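Local coordinates for protein serine protease pet (PDB 4OM9) that acts as a secreted autotransporter serine protease and enterotoxin of enteroaggregative Escherichia coli, with alpha-fodrin as its probable host target, at residues 123-131 with 181-191; 879-888 with 933-941. One frame throughout, in Å; residues are numbered along the deposited sequence.

The two contacts sit on opposite sides of the chain's centre, about 109 Å apart between their centres, and share no element. Interaction 1 belongs to the protease part and joins the start of helix 127-134 to a beta-hairpin; four of its eleven touching residues are buried, and its chemistry is that of an arginine held over a tyrosine ring and bonded at its rim to a side-chain amide and to backbone carbonyls, backed by aliphatic side chains. Interaction 2 lies at the far end of the elongated chain, beyond strand 794-796, where two irregular loop segments meet at the surface. There a lysine and, less surely, a tyrosine reach main-chain carbonyls, an aspartate takes a backbone N-H, and apolar packing is slight.

Interaction 1. Residues 123-131 with 181-191; sequences YNENNQNII and LRANTVGGNKV
Arg-182 lays its guanidinium over one face of the Tyr-123 ring, a cation-pi contact in which CZ lies 4.0 Å from the ring centroid. NH2 hangs above the middle of the ring, and the two planes are 41° apart, so this is a tilted approach and not a flat stack. A bend at chi3 (82°) turns the end of the arginine chain over the ring.

Hydrogen bonds fix the same group from its rim. NH2 of Arg-182 is modelled as donating to Tyr-123 O, but the 2.3 Å separation is too short to trust, so its exact length is doubtful. NH1 meets Asn-127 OD1 at 2.9 Å, end-on to the amide C=O and near the guanidinium plane. The amide and guanidinium are almost coplanar. A weak bond from Arg-182 NH1 to Glu-125 O adds a third acceptor. At the other end of the tyrosine, OH donates to Leu-181 O over 2.5 Å, on a lone pair in the carbonyl plane; with CG anti to the backbone N (chi1 -162°), the ring extends far enough to reach it.

The arrangement joins a helix start to a beta-hairpin in the chymotrypsin-like (clan PA) protease part. Asn-126 is the N-cap of helix 127-134, its OD1 accepting from Asn-129 N, and strands 172-185 and 188-195 pair antiparallel beyond the corner at Leu-181 and Arg-182.

Apolar contacts involve the buried Leu-181, Ile-130 and Val-191. Leu-181 CD1 rests against Ile-130 CG2 at 4.1 Å and close to Ile-131 CG1, and Val-191 CG2 approaches Tyr-123 CE1 at 3.7 Å. Pro-244 of strand 239-244 also touches the tyrosine.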
loop_
_atom_site.group_PDB
_atom_site.type_symbol
_atom_site.label_atom_id
_atom_site.label_comp_id
_atom_site.label_asym_id
_atom_site.label_seq_id
_atom_site.Cartn_x
_atom_site.Cartn_y
_atom_site.Cartn_z
ATOM N N TYR A 123 -37.283 -4.314 -19.962
ATOM C CA TYR A 123 -37.797 -3.281 -20.856
ATOM C C TYR A 123 -39.322 -3.171 -20.858
ATOM O O TYR A 123 -39.864 -2.177 -21.318
ATOM C CB TYR A 123 -37.318 -3.537 -22.288
ATOM C CG TYR A 123 -37.425 -2.329 -23.209
ATOM C CD1 TYR A 123 -36.977 -1.074 -22.799
ATOM C CD2 TYR A 123 -37.927 -2.456 -24.503
ATOM C CE1 TYR A 123 -37.045 0.033 -23.643
ATOM C CE2 TYR A 123 -38.000 -1.366 -25.353
ATOM C CZ TYR A 123 -37.562 -0.113 -24.916
ATOM O OH TYR A 123 -37.624 0.964 -25.761
ATOM N N ASN A 124 -40.003 -4.194 -20.351
ATOM C CA ASN A 124 -41.458 -4.260 -20.416
ATOM C C ASN A 124 -42.165 -3.652 -19.218
ATOM O O ASN A 124 -43.390 -3.726 -19.113
ATOM C CB ASN A 124 -41.906 -5.706 -20.571
ATOM C CG ASN A 124 -41.353 -6.337 -21.814
ATOM O OD1 ASN A 124 -41.153 -5.664 -22.826
ATOM N ND2 ASN A 124 -41.079 -7.633 -21.746
ATOM N N GLU A 125 -41.393 -3.067 -18.311
ATOM C CA GLU A 125 -41.953 -2.273 -17.227
ATOM C C GLU A 125 -42.365 -0.959 -17.833
ATOM O O GLU A 125 -41.792 -0.555 -18.842
ATOM C CB GLU A 125 -40.935 -2.056 -16.104
ATOM C CG GLU A 125 -40.691 -3.262 -15.214
ATOM C CD GLU A 125 -41.743 -3.401 -14.134
ATOM O OE1 GLU A 125 -41.430 -3.086 -12.964
ATOM O OE2 GLU A 125 -42.882 -3.816 -14.453
ATOM N N ASN A 126 -43.348 -0.283 -17.247
ATOM C CA ASN A 126 -43.750 1.014 -17.789
ATOM C C ASN A 126 -42.686 2.082 -17.515
ATOM O O ASN A 126 -41.816 1.910 -16.653
ATOM C CB ASN A 126 -45.127 1.455 -17.247
ATOM C CG ASN A 126 -45.157 1.615 -15.734
ATOM O OD1 ASN A 126 -44.221 2.130 -15.123
ATOM N ND2 ASN A 126 -46.249 1.183 -15.123
ATOM N N ASN A 127 -42.765 3.177 -18.261
ATOM C CA ASN A 127 -41.770 4.237 -18.202
ATOM C C ASN A 127 -41.495 4.784 -16.802
ATOM O O ASN A 127 -40.328 4.982 -16.430
ATOM C CB ASN A 127 -42.187 5.377 -19.125
ATOM C CG ASN A 127 -41.856 5.097 -20.568
ATOM O OD1 ASN A 127 -41.583 3.958 -20.936
ATOM N ND2 ASN A 127 -41.870 6.134 -21.395
ATOM N N GLN A 128 -42.544 5.005 -16.018
ATOM C CA GLN A 128 -42.346 5.540 -14.677
ATOM C C GLN A 128 -41.555 4.569 -13.768
ATOM O O GLN A 128 -40.719 5.005 -12.976
ATOM C CB GLN A 128 -43.682 5.893 -14.033
ATOM C CG GLN A 128 -43.547 6.686 -12.732
ATOM C CD GLN A 128 -42.800 8.003 -12.897
ATOM O OE1 GLN A 128 -43.326 8.984 -13.456
ATOM N NE2 GLN A 128 -41.566 8.042 -12.391
ATOM N N ASN A 129 -41.822 3.269 -13.892
ATOM C CA ASN A 129 -41.153 2.260 -13.080
ATOM C C ASN A 129 -39.659 2.194 -13.387
ATOM O O ASN A 129 -38.827 2.080 -12.489
ATOM C CB ASN A 129 -41.785 0.879 -13.292
ATOM C CG ASN A 129 -42.926 0.597 -12.323
ATOM O OD1 ASN A 129 -43.371 1.477 -11.582
ATOM N ND2 ASN A 129 -43.408 -0.640 -12.334
ATOM N N ILE A 130 -39.336 2.271 -14.668
ATOM C CA ILE A 130 -37.954 2.249 -15.114
ATOM C C ILE A 130 -37.206 3.514 -14.653
ATOM O O ILE A 130 -36.040 3.454 -14.237
ATOM C CB ILE A 130 -37.900 2.092 -16.647
ATOM C CG1 ILE A 130 -38.599 0.788 -17.047
ATOM C CG2 ILE A 130 -36.482 2.105 -17.153
ATOM C CD1 ILE A 130 -38.508 0.468 -18.524
ATOM N N ILE A 131 -37.890 4.649 -14.713
ATOM C CA ILE A 131 -37.321 5.912 -14.280
ATOM C C ILE A 131 -37.005 5.871 -12.789
ATOM O O ILE A 131 -35.907 6.236 -12.378
ATOM C CB ILE A 131 -38.271 7.090 -14.583
ATOM C CG1 ILE A 131 -38.358 7.317 -16.096
ATOM C CG2 ILE A 131 -37.806 8.367 -13.851
ATOM C CD1 ILE A 131 -39.568 8.083 -16.538
ATOM N N LEU A 181 -36.577 6.579 -23.866
ATOM C CA LEU A 181 -36.720 5.189 -23.472
ATOM C C LEU A 181 -37.330 4.325 -24.556
ATOM O O LEU A 181 -37.011 3.160 -24.650
ATOM C CB LEU A 181 -37.566 5.076 -22.208
ATOM C CG LEU A 181 -36.800 5.212 -20.895
ATOM C CD1 LEU A 181 -37.755 5.116 -19.704
ATOM C CD2 LEU A 181 -35.694 4.147 -20.822
ATOM N N ARG A 182 -38.234 4.884 -25.354
ATOM C CA ARG A 182 -38.892 4.099 -26.389
ATOM C C ARG A 182 -38.927 4.867 -27.701
ATOM O O ARG A 182 -39.967 5.407 -28.095
ATOM C CB ARG A 182 -40.317 3.701 -25.966
ATOM C CG ARG A 182 -40.549 3.655 -24.447
ATOM C CD ARG A 182 -41.646 2.672 -24.032
ATOM N NE ARG A 182 -41.110 1.327 -23.960
ATOM C CZ ARG A 182 -40.867 0.656 -22.838
ATOM N NH1 ARG A 182 -41.142 1.179 -21.655
ATOM N NH2 ARG A 182 -40.370 -0.568 -22.914
ATOM N N ALA A 183 -37.776 4.912 -28.366
ATOM C CA ALA A 183 -37.666 5.496 -29.699
ATOM C C ALA A 183 -38.218 4.550 -30.773
ATOM O O ALA A 183 -37.913 3.355 -30.767
ATOM C CB ALA A 183 -36.226 5.843 -30.001
ATOM N N ASN A 184 -39.021 5.100 -31.686
ATOM C CA ASN A 184 -39.659 4.311 -32.743
ATOM C C ASN A 184 -38.751 4.125 -33.949
ATOM O O ASN A 184 -38.703 4.966 -34.842
ATOM C CB ASN A 184 -40.972 4.974 -33.184
ATOM C CG ASN A 184 -41.608 4.287 -34.384
ATOM O OD1 ASN A 184 -41.700 3.056 -34.450
ATOM N ND2 ASN A 184 -42.044 5.083 -35.344
ATOM N N THR A 185 -38.031 3.019 -33.988
ATOM C CA THR A 185 -37.105 2.807 -35.083
ATOM C C THR A 185 -37.529 1.628 -35.937
ATOM O O THR A 185 -38.450 0.891 -35.587
ATOM C CB THR A 185 -35.703 2.545 -34.577
ATOM O OG1 THR A 185 -35.710 1.331 -33.816
ATOM C CG2 THR A 185 -35.225 3.693 -33.705
ATOM N N VAL A 186 -36.851 1.449 -37.060
ATOM C CA VAL A 186 -37.047 0.244 -37.834
ATOM C C VAL A 186 -36.502 -0.940 -37.039
ATOM O O VAL A 186 -35.337 -0.956 -36.627
ATOM C CB VAL A 186 -36.373 0.330 -39.208
ATOM C CG1 VAL A 186 -35.006 0.961 -39.092
ATOM C CG2 VAL A 186 -36.278 -1.047 -39.830
ATOM N N GLY A 187 -37.364 -1.925 -36.811
ATOM C CA GLY A 187 -36.987 -3.113 -36.077
ATOM C C GLY A 187 -37.790 -3.220 -34.801
ATOM O O GLY A 187 -38.071 -4.325 -34.334
ATOM N N GLY A 188 -38.163 -2.077 -34.237
ATOM C CA GLY A 188 -38.891 -2.055 -32.982
ATOM C C GLY A 188 -38.406 -0.936 -32.068
ATOM O O GLY A 188 -37.519 -0.158 -32.427
ATOM N N ASN A 189 -39.001 -0.847 -30.884
ATOM C CA ASN A 189 -38.643 0.187 -29.924
ATOM C C ASN A 189 -37.218 0.056 -29.368
ATOM O O ASN A 189 -36.785 -1.041 -29.000
ATOM C CB ASN A 189 -39.649 0.184 -28.783
ATOM C CG ASN A 189 -40.916 0.928 -29.141
ATOM O OD1 ASN A 189 -41.030 1.481 -30.237
ATOM N ND2 ASN A 189 -41.874 0.951 -28.220
ATOM N N LYS A 190 -36.501 1.180 -29.309
ATOM C CA LYS A 190 -35.110 1.195 -28.872
ATOM C C LYS A 190 -34.801 2.384 -27.974
ATOM O O LYS A 190 -35.350 3.471 -28.138
ATOM C CB LYS A 190 -34.162 1.214 -30.080
ATOM C CG LYS A 190 -34.117 -0.089 -30.900
ATOM C CD LYS A 190 -33.030 0.003 -31.969
ATOM C CE LYS A 190 -32.928 -1.261 -32.779
ATOM N NZ LYS A 190 -34.217 -1.544 -33.497
ATOM N N VAL A 191 -33.889 2.182 -27.033
ATOM C CA VAL A 191 -33.509 3.242 -26.120
ATOM C C VAL A 191 -32.550 4.185 -26.819
ATOM O O VAL A 191 -31.641 3.767 -27.528
ATOM C CB VAL A 191 -32.895 2.676 -24.845
ATOM C CG1 VAL A 191 -32.268 3.783 -23.990
ATOM C CG2 VAL A 191 -33.957 1.936 -24.065
#

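Interaction 2. Residues 879-888 with 933-941; sequences FIEKKGNDKN and WTLTGYKTV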
loop_
_atom_site.group_PDB
_atom_site.type_symbol
_atom_site.label_atom_id
_atom_site.label_comp_id
_atom_site.label_asym_id
_atom_site.label_seq_id
_atom_site.Cartn_x
_atom_site.Cartn_y
_atom_site.Cartn_z
ATOM N N PHE A 879 31.595 19.899 47.860
ATOM C CA PHE A 879 33.027 19.799 48.306
ATOM C C PHE A 879 33.854 18.486 48.554
ATOM O O PHE A 879 33.450 17.420 48.146
ATOM C CB PHE A 879 33.163 20.573 49.619
ATOM C CG PHE A 879 32.737 22.006 49.544
ATOM C CD1 PHE A 879 33.091 22.794 48.472
ATOM C CD2 PHE A 879 31.994 22.562 50.559
ATOM C CE1 PHE A 879 32.698 24.103 48.414
ATOM C CE2 PHE A 879 31.606 23.870 50.509
ATOM C CZ PHE A 879 31.959 24.642 49.437
ATOM N N ILE A 880 35.019 18.612 49.241
ATOM C CA ILE A 880 35.855 17.500 49.684
ATOM C C ILE A 880 36.946 17.967 50.651
ATOM O O ILE A 880 37.964 17.296 50.801
ATOM C CB ILE A 880 36.524 16.756 48.497
ATOM C CG1 ILE A 880 36.573 17.639 47.247
ATOM C CG2 ILE A 880 35.805 15.446 48.205
ATOM C CD1 ILE A 880 37.071 16.924 46.012
ATOM N N GLU A 881 36.740 19.114 51.299
ATOM C CA GLU A 881 37.674 19.591 52.325
ATOM C C GLU A 881 36.973 19.738 53.675
ATOM O O GLU A 881 35.977 20.456 53.800
ATOM C CB GLU A 881 38.316 20.929 51.932
ATOM C CG GLU A 881 39.544 21.305 52.784
ATOM C CD GLU A 881 39.518 22.748 53.304
ATOM O OE1 GLU A 881 40.532 23.458 53.127
ATOM O OE2 GLU A 881 38.506 23.164 53.910
ATOM N N LYS A 882 37.515 19.063 54.684
ATOM C CA LYS A 882 36.882 18.985 55.997
ATOM C C LYS A 882 37.140 20.230 56.851
ATOM O O LYS A 882 37.869 20.175 57.847
ATOM C CB LYS A 882 37.366 17.730 56.735
ATOM C CG LYS A 882 37.273 16.434 55.916
ATOM C CD LYS A 882 35.834 16.070 55.568
ATOM C CE LYS A 882 35.778 14.789 54.739
ATOM N NZ LYS A 882 34.387 14.387 54.377
ATOM N N LYS A 883 36.529 21.346 56.454
ATOM C CA LYS A 883 36.581 22.592 57.219
ATOM C C LYS A 883 35.576 22.565 58.372
ATOM O O LYS A 883 34.415 22.939 58.206
ATOM C CB LYS A 883 36.315 23.796 56.303
ATOM C CG LYS A 883 35.253 23.547 55.230
ATOM C CD LYS A 883 35.083 24.736 54.292
ATOM C CE LYS A 883 34.281 25.851 54.937
ATOM N NZ LYS A 883 34.020 26.964 53.981
ATOM N N GLY A 884 36.032 22.127 59.543
ATOM C CA GLY A 884 35.171 22.005 60.709
ATOM C C GLY A 884 34.515 23.308 61.136
ATOM O O GLY A 884 33.633 23.325 61.997
ATOM N N ASN A 885 34.962 24.406 60.538
ATOM C CA ASN A 885 34.340 25.704 60.737
ATOM C C ASN A 885 34.333 26.479 59.422
ATOM O O ASN A 885 34.405 25.883 58.345
ATOM C CB ASN A 885 35.065 26.487 61.832
ATOM C CG ASN A 885 35.052 25.766 63.171
ATOM O OD1 ASN A 885 34.093 25.869 63.936
ATOM N ND2 ASN A 885 36.119 25.028 63.457
ATOM N N ASP A 886 34.247 27.802 59.506
ATOM C CA ASP A 886 34.224 28.635 58.309
ATOM C C ASP A 886 35.578 28.663 57.605
ATOM O O ASP A 886 36.554 28.089 58.089
ATOM C CB ASP A 886 33.791 30.062 58.654
ATOM C CG ASP A 886 32.320 30.158 59.002
ATOM O OD1 ASP A 886 31.575 29.196 58.722
ATOM O OD2 ASP A 886 31.906 31.201 59.547
ATOM N N LYS A 887 35.620 29.334 56.458
ATOM C CA LYS A 887 36.849 29.503 55.692
ATOM C C LYS A 887 36.819 30.807 54.902
ATOM O O LYS A 887 37.194 30.841 53.733
ATOM C CB LYS A 887 37.067 28.320 54.749
ATOM C CG LYS A 887 37.735 27.135 55.407
ATOM C CD LYS A 887 38.997 27.577 56.120
ATOM C CE LYS A 887 39.431 26.551 57.147
ATOM N NZ LYS A 887 38.332 26.231 58.098
ATOM N N ASN A 888 36.365 31.875 55.550
ATOM C CA ASN A 888 36.239 33.182 54.913
ATOM C C ASN A 888 37.547 33.676 54.302
ATOM O O ASN A 888 37.570 34.155 53.169
ATOM C CB ASN A 888 35.727 34.207 55.927
ATOM C CG ASN A 888 34.425 33.781 56.581
ATOM O OD1 ASN A 888 33.937 32.670 56.352
ATOM N ND2 ASN A 888 33.859 34.661 57.403
ATOM N N TRP A 933 30.081 35.850 41.614
ATOM C CA TRP A 933 29.630 35.331 42.903
ATOM C C TRP A 933 30.828 34.690 43.634
ATOM O O TRP A 933 31.640 34.017 43.000
ATOM C CB TRP A 933 28.503 34.311 42.696
ATOM C CG TRP A 933 27.082 34.862 42.732
ATOM C CD1 TRP A 933 26.171 34.692 43.733
ATOM C CD2 TRP A 933 26.413 35.639 41.715
ATOM N NE1 TRP A 933 24.988 35.316 43.414
ATOM C CE2 TRP A 933 25.110 35.902 42.190
ATOM C CE3 TRP A 933 26.792 36.136 40.471
ATOM C CZ2 TRP A 933 24.191 36.650 41.451
ATOM C CZ3 TRP A 933 25.870 36.873 39.742
ATOM C CH2 TRP A 933 24.587 37.122 40.235
ATOM N N THR A 934 30.954 34.898 44.947
ATOM C CA THR A 934 32.090 34.331 45.689
ATOM C C THR A 934 31.677 33.321 46.771
ATOM O O THR A 934 30.635 32.679 46.652
ATOM C CB THR A 934 32.944 35.433 46.341
ATOM O OG1 THR A 934 34.110 34.845 46.933
ATOM C CG2 THR A 934 32.158 36.167 47.412
ATOM N N LEU A 935 32.509 33.162 47.806
ATOM C CA LEU A 935 32.286 32.140 48.837
ATOM C C LEU A 935 32.606 32.571 50.276
ATOM O O LEU A 935 33.398 33.494 50.510
ATOM C CB LEU A 935 33.103 30.885 48.516
ATOM C CG LEU A 935 32.650 29.958 47.383
ATOM C CD1 LEU A 935 33.140 30.445 46.032
ATOM C CD2 LEU A 935 33.128 28.539 47.647
ATOM N N THR A 936 31.984 31.882 51.235
ATOM C CA THR A 936 32.276 32.078 52.657
ATOM C C THR A 936 32.456 30.749 53.405
ATOM O O THR A 936 33.215 29.881 52.973
ATOM C CB THR A 936 31.171 32.900 53.372
ATOM O OG1 THR A 936 29.945 32.162 53.389
ATOM C CG2 THR A 936 30.955 34.243 52.689
ATOM N N GLY A 937 31.738 30.593 54.517
ATOM C CA GLY A 937 32.060 29.578 55.508
ATOM C C GLY A 937 31.297 28.264 55.554
ATOM O O GLY A 937 31.308 27.501 54.592
ATOM N N TYR A 938 30.657 27.998 56.679
ATOM C CA TYR A 938 29.934 26.754 56.838
ATOM C C TYR A 938 29.016 26.817 58.043
ATOM O O TYR A 938 29.177 27.665 58.903
ATOM C CB TYR A 938 30.923 25.582 56.874
ATOM C CG TYR A 938 30.939 24.726 58.107
ATOM C CD1 TYR A 938 30.113 23.634 58.212
ATOM C CD2 TYR A 938 31.789 25.011 59.160
ATOM C CE1 TYR A 938 30.133 22.835 59.326
ATOM C CE2 TYR A 938 31.807 24.222 60.286
ATOM C CZ TYR A 938 30.968 23.141 60.360
ATOM O OH TYR A 938 30.982 22.347 61.465
ATOM N N LYS A 939 28.069 25.887 58.089
ATOM C CA LYS A 939 27.084 25.853 59.152
ATOM C C LYS A 939 26.764 24.442 59.606
ATOM O O LYS A 939 27.517 23.517 59.373
ATOM C CB LYS A 939 25.802 26.526 58.691
ATOM C CG LYS A 939 25.453 27.782 59.465
ATOM C CD LYS A 939 24.166 28.393 58.957
ATOM C CE LYS A 939 24.094 29.864 59.337
ATOM N NZ LYS A 939 24.887 30.749 58.439
ATOM N N THR A 940 25.633 24.289 60.272
ATOM C CA THR A 940 25.241 22.988 60.733
ATOM C C THR A 940 23.731 22.831 60.859
ATOM O O THR A 940 23.068 23.550 61.593
ATOM C CB THR A 940 25.937 22.631 62.047
ATOM O OG1 THR A 940 27.344 22.711 61.861
ATOM C CG2 THR A 940 25.618 21.242 62.426
ATOM N N VAL A 941 23.206 21.863 60.122
ATOM C CA VAL A 941 21.794 21.539 60.137
ATOM C C VAL A 941 21.612 20.047 60.267
ATOM O O VAL A 941 20.976 19.557 61.198
ATOM C CB VAL A 941 21.145 21.905 58.803
ATOM C CG1 VAL A 941 21.897 21.225 57.682
ATOM C CG2 VAL A 941 19.676 21.521 58.788
#
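The Tyr-938 ring has the carbonyl oxygen of Lys-883 over one face, 3.4 Å above the plane and displaced toward the rim, while Asp-886 N lies in plane at its edge. The ring is packed against the backbone of residues 883-886, but several of its approaches to Gly-884 and Asn-885 are too close in the model, so its exact seat is doubtful. The other ring, Phe-879, meets Leu-935 CD2 at its edge; CZ is the nearest ring atom, at 4.4 Å, a light apolar touch.

Both segments are irregular loops near the C-terminal end of the passenger domain, past the regular strands of the parallel beta-helix that forms the stalk of this autotransporter. Here two loop segments, 45 residues apart at their closest ends, are tied together at the surface. Farther along the second segment, Trp-933 packs edge-to-face with Phe-906; Thr-936 OG1 has a weak bond from Glu-921 N.

Lys-883 runs past Tyr-938 in the opposite direction, its CE 3.9 Å from the tyrosine CB. A turn at chi3 (-77°) brings the ammonium to the main chain of the other loop, where NZ donates to Gly-937 O at 2.8 Å from well above the carbonyl plane. Thr-936 O lies 3.2 Å from the same NZ, so the positive end sits beside two successive carbonyls. At the far end of the ring, Tyr-938 OH donates to Gly-884 O, an atom whose place is itself less sure.

Asp-886 comes up against Gly-937, where the two backbones approach most closely, their CA atoms 3.7 Å apart. Its OD1 accepts from Tyr-938 N over a short 2.5 Å, the N-H arriving 37° out of the carboxylate plane. This geometry is best taken as approximate, for Asp-886 OD1 is also crowded to 2.9 Å from Tyr-938 O, two acceptors that do not bond.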